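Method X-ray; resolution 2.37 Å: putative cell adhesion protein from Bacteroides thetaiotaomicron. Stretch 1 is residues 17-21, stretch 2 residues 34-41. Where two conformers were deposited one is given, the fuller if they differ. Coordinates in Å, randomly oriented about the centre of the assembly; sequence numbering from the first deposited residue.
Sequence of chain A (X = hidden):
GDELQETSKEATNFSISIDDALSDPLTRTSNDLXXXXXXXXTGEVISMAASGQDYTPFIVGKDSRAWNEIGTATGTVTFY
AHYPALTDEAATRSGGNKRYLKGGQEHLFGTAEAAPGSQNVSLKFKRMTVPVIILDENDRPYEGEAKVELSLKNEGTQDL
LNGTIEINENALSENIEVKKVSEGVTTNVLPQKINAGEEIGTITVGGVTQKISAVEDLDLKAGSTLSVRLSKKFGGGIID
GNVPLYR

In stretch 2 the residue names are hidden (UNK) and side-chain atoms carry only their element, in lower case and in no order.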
# COMPACT_ATOMS: atom_id res chain seq x y z
N SER A 17 -14.80 33.60 -9.26
CA SER A 17 -13.38 33.32 -9.09
C SER A 17 -13.20 31.81 -9.17
O SER A 17 -14.04 31.06 -8.67
CB SER A 17 -12.82 33.92 -7.80
OG SER A 17 -13.10 33.13 -6.67
N ILE A 18 -12.14 31.37 -9.85
CA ILE A 18 -11.84 29.95 -10.09
C ILE A 18 -10.90 29.43 -9.03
O ILE A 18 -9.72 29.78 -9.00
CB ILE A 18 -11.27 29.73 -11.53
CG1 ILE A 18 -12.18 30.37 -12.61
CG2 ILE A 18 -10.98 28.23 -11.81
CD1 ILE A 18 -13.69 29.91 -12.63
N ASP A 19 -11.40 28.57 -8.17
CA ASP A 19 -10.59 27.99 -7.11
C ASP A 19 -10.58 26.47 -7.27
O ASP A 19 -11.19 25.96 -8.20
CB ASP A 19 -11.12 28.44 -5.73
CG ASP A 19 -10.77 29.86 -5.32
OD1 ASP A 19 -9.78 30.42 -5.86
OD2 ASP A 19 -11.44 30.40 -4.41
N ASP A 20 -9.85 25.76 -6.39
CA ASP A 20 -9.74 24.30 -6.45
C ASP A 20 -10.45 23.64 -5.30
O ASP A 20 -10.44 24.19 -4.20
CB ASP A 20 -8.26 23.88 -6.41
CG ASP A 20 -7.48 24.36 -7.62
OD1 ASP A 20 -7.70 23.81 -8.72
OD2 ASP A 20 -6.65 25.27 -7.47
N ALA A 21 -11.03 22.46 -5.52
CA ALA A 21 -11.66 21.69 -4.44
C ALA A 21 -10.56 21.08 -3.57
O ALA A 21 -9.47 20.77 -4.07
CB ALA A 21 -12.55 20.60 -5.00
N UNK A 34 -1.79 20.89 -11.58
CA UNK A 34 -2.58 21.57 -12.58
C UNK A 34 -3.72 22.37 -11.94
O UNK A 34 -4.86 21.89 -11.90
c UNK A 34 -2.03 19.75 -14.26
c UNK A 34 -0.82 17.67 -14.58
c UNK A 34 -0.24 19.59 -15.88
c UNK A 34 -3.12 20.54 -13.58
c UNK A 34 -0.04 18.26 -15.55
c UNK A 34 -1.81 18.41 -13.93
c UNK A 34 -1.24 20.34 -15.24
N UNK A 35 -3.43 23.57 -11.40
CA UNK A 35 -4.51 24.38 -10.75
C UNK A 35 -5.65 24.73 -11.71
O UNK A 35 -5.38 25.02 -12.86
c UNK A 35 -2.13 24.27 -11.33
c UNK A 35 -2.33 25.27 -10.23
c UNK A 35 -3.77 25.64 -10.27
N UNK A 36 -6.91 24.69 -11.24
CA UNK A 36 -8.09 24.99 -12.08
C UNK A 36 -7.97 26.37 -12.75
O UNK A 36 -8.34 26.49 -13.92
c UNK A 36 -9.37 24.89 -11.28
N UNK A 37 -7.40 27.39 -12.03
CA UNK A 37 -7.20 28.76 -12.53
C UNK A 37 -6.26 28.79 -13.76
O UNK A 37 -6.26 29.78 -14.49
c UNK A 37 -5.23 29.41 -10.94
n UNK A 37 -3.91 28.06 -6.91
n UNK A 37 -2.65 28.73 -8.71
c UNK A 37 -3.80 28.76 -8.03
c UNK A 37 -4.82 30.25 -9.73
n UNK A 37 -4.83 29.46 -8.49
c UNK A 37 -6.67 29.68 -11.40
N UNK A 38 -5.43 27.74 -13.96
CA UNK A 38 -4.50 27.67 -15.11
C UNK A 38 -5.22 27.15 -16.37
O UNK A 38 -4.76 27.40 -17.47
o UNK A 38 -2.51 28.52 -13.24
c UNK A 38 -3.26 26.81 -14.79
c UNK A 38 -2.26 27.48 -13.86
n UNK A 38 -1.08 26.89 -13.76
N UNK A 39 -6.37 26.46 -16.19
CA UNK A 39 -7.23 25.94 -17.27
C UNK A 39 -8.35 26.92 -17.57
O UNK A 39 -8.57 27.28 -18.72
c UNK A 39 -7.85 24.61 -16.86
o UNK A 39 -6.85 23.62 -16.76
N UNK A 40 -9.04 27.37 -16.51
CA UNK A 40 -10.15 28.30 -16.64
C UNK A 40 -9.62 29.72 -16.40
O UNK A 40 -9.71 30.28 -15.31
c UNK A 40 -12.38 25.90 -14.51
c UNK A 40 -11.50 26.39 -15.62
c UNK A 40 -12.62 28.60 -16.25
c UNK A 40 -11.35 27.92 -15.73
N UNK A 41 -9.04 30.27 -17.46
CA UNK A 41 -8.45 31.61 -17.49
C UNK A 41 -9.50 32.62 -17.99
O UNK A 41 -10.62 32.24 -18.36
c UNK A 41 -6.05 30.75 -17.74
o UNK A 41 -7.49 31.14 -19.66
c UNK A 41 -7.17 31.60 -18.35
O HOH W 1 -7.37 27.22 -9.23

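Position 34 carries seven side-chain carbons, one leading into a ring of six, with no polar atom. The end of the side chain leads away from stretch 1 and makes no contact with it. This is Phe34, whose partly exposed ring needs no partner on the strand.

At position 35 three carbons close a ring onto the backbone nitrogen, and CB lies 4.0 Å from OD2 of Asp20. The closed ring is the mark of proline. Pro35 has no N-H to donate, but its carbonyl oxygen O accepts from the backbone N of position 38, at 2.9 Å.

Position 36 has a single side-chain carbon, CB, which points toward the strand, 3.7 Å from CG2 of Ile18 and 3.2 Å from OD1 of Asp20. It is alanine. A methyl group fits this buried site, where the backbone approaches closely enough for Ala36 N to donate to Asp20 OD1 at 2.8 Å.

Position 37 bears three carbons, a nitrogen, then a carbon holding two more nitrogens, a guanidinium that approaches the carboxylate of Asp20; hence arginine. Its CA-to-CB bond points sideways and the residue is exposed, which suits a long charged group. NH2 of Arg37 is 4.0 Å from OD2 of Asp20, a long salt bridge; the oxygen lies well out of the guanidinium plane, so charge alone acts and no N-H points at it.

Position 38 has two carbons, the second carrying one oxygen and one nitrogen, a carboxamide. Asn38 is exposed and does not touch stretch 1, a setting in which a polar side chain is at home.

Position 39 has one carbon and one oxygen, clear of stretch 1. This is Ser39, a small residue whose hydroxyl finds its hydrogen-bond partner elsewhere in the structure.

Position 40 has four carbons, forked at the first, with one arm two carbons long that reaches the side chain of Ile18: isoleucine. Buried and directed toward the strand, Ile40 sets its CD1 3.8 Å from CG2 of Ile18, apolar against apolar.

Position 41 has one carbon bearing an oxygen and a carbon, and points away from stretch 1. Thr41 is partly exposed, where a hydroxyl is readily tolerated.

Ile18 packs against Ala36 and Ile40, while Asp20, two residues along the strand and likewise directed toward stretch 2, receives the N-H of Ala36. Water 1 extends this polar link: it donates to Asp20 OD2 at 2.7 Å and accepts from Arg37 N at 2.8 Å. The Asp20 carboxylate thus holds two successive backbone N-H groups, one directly and one through water.

Stretch 2 34-41: FPARNSIT
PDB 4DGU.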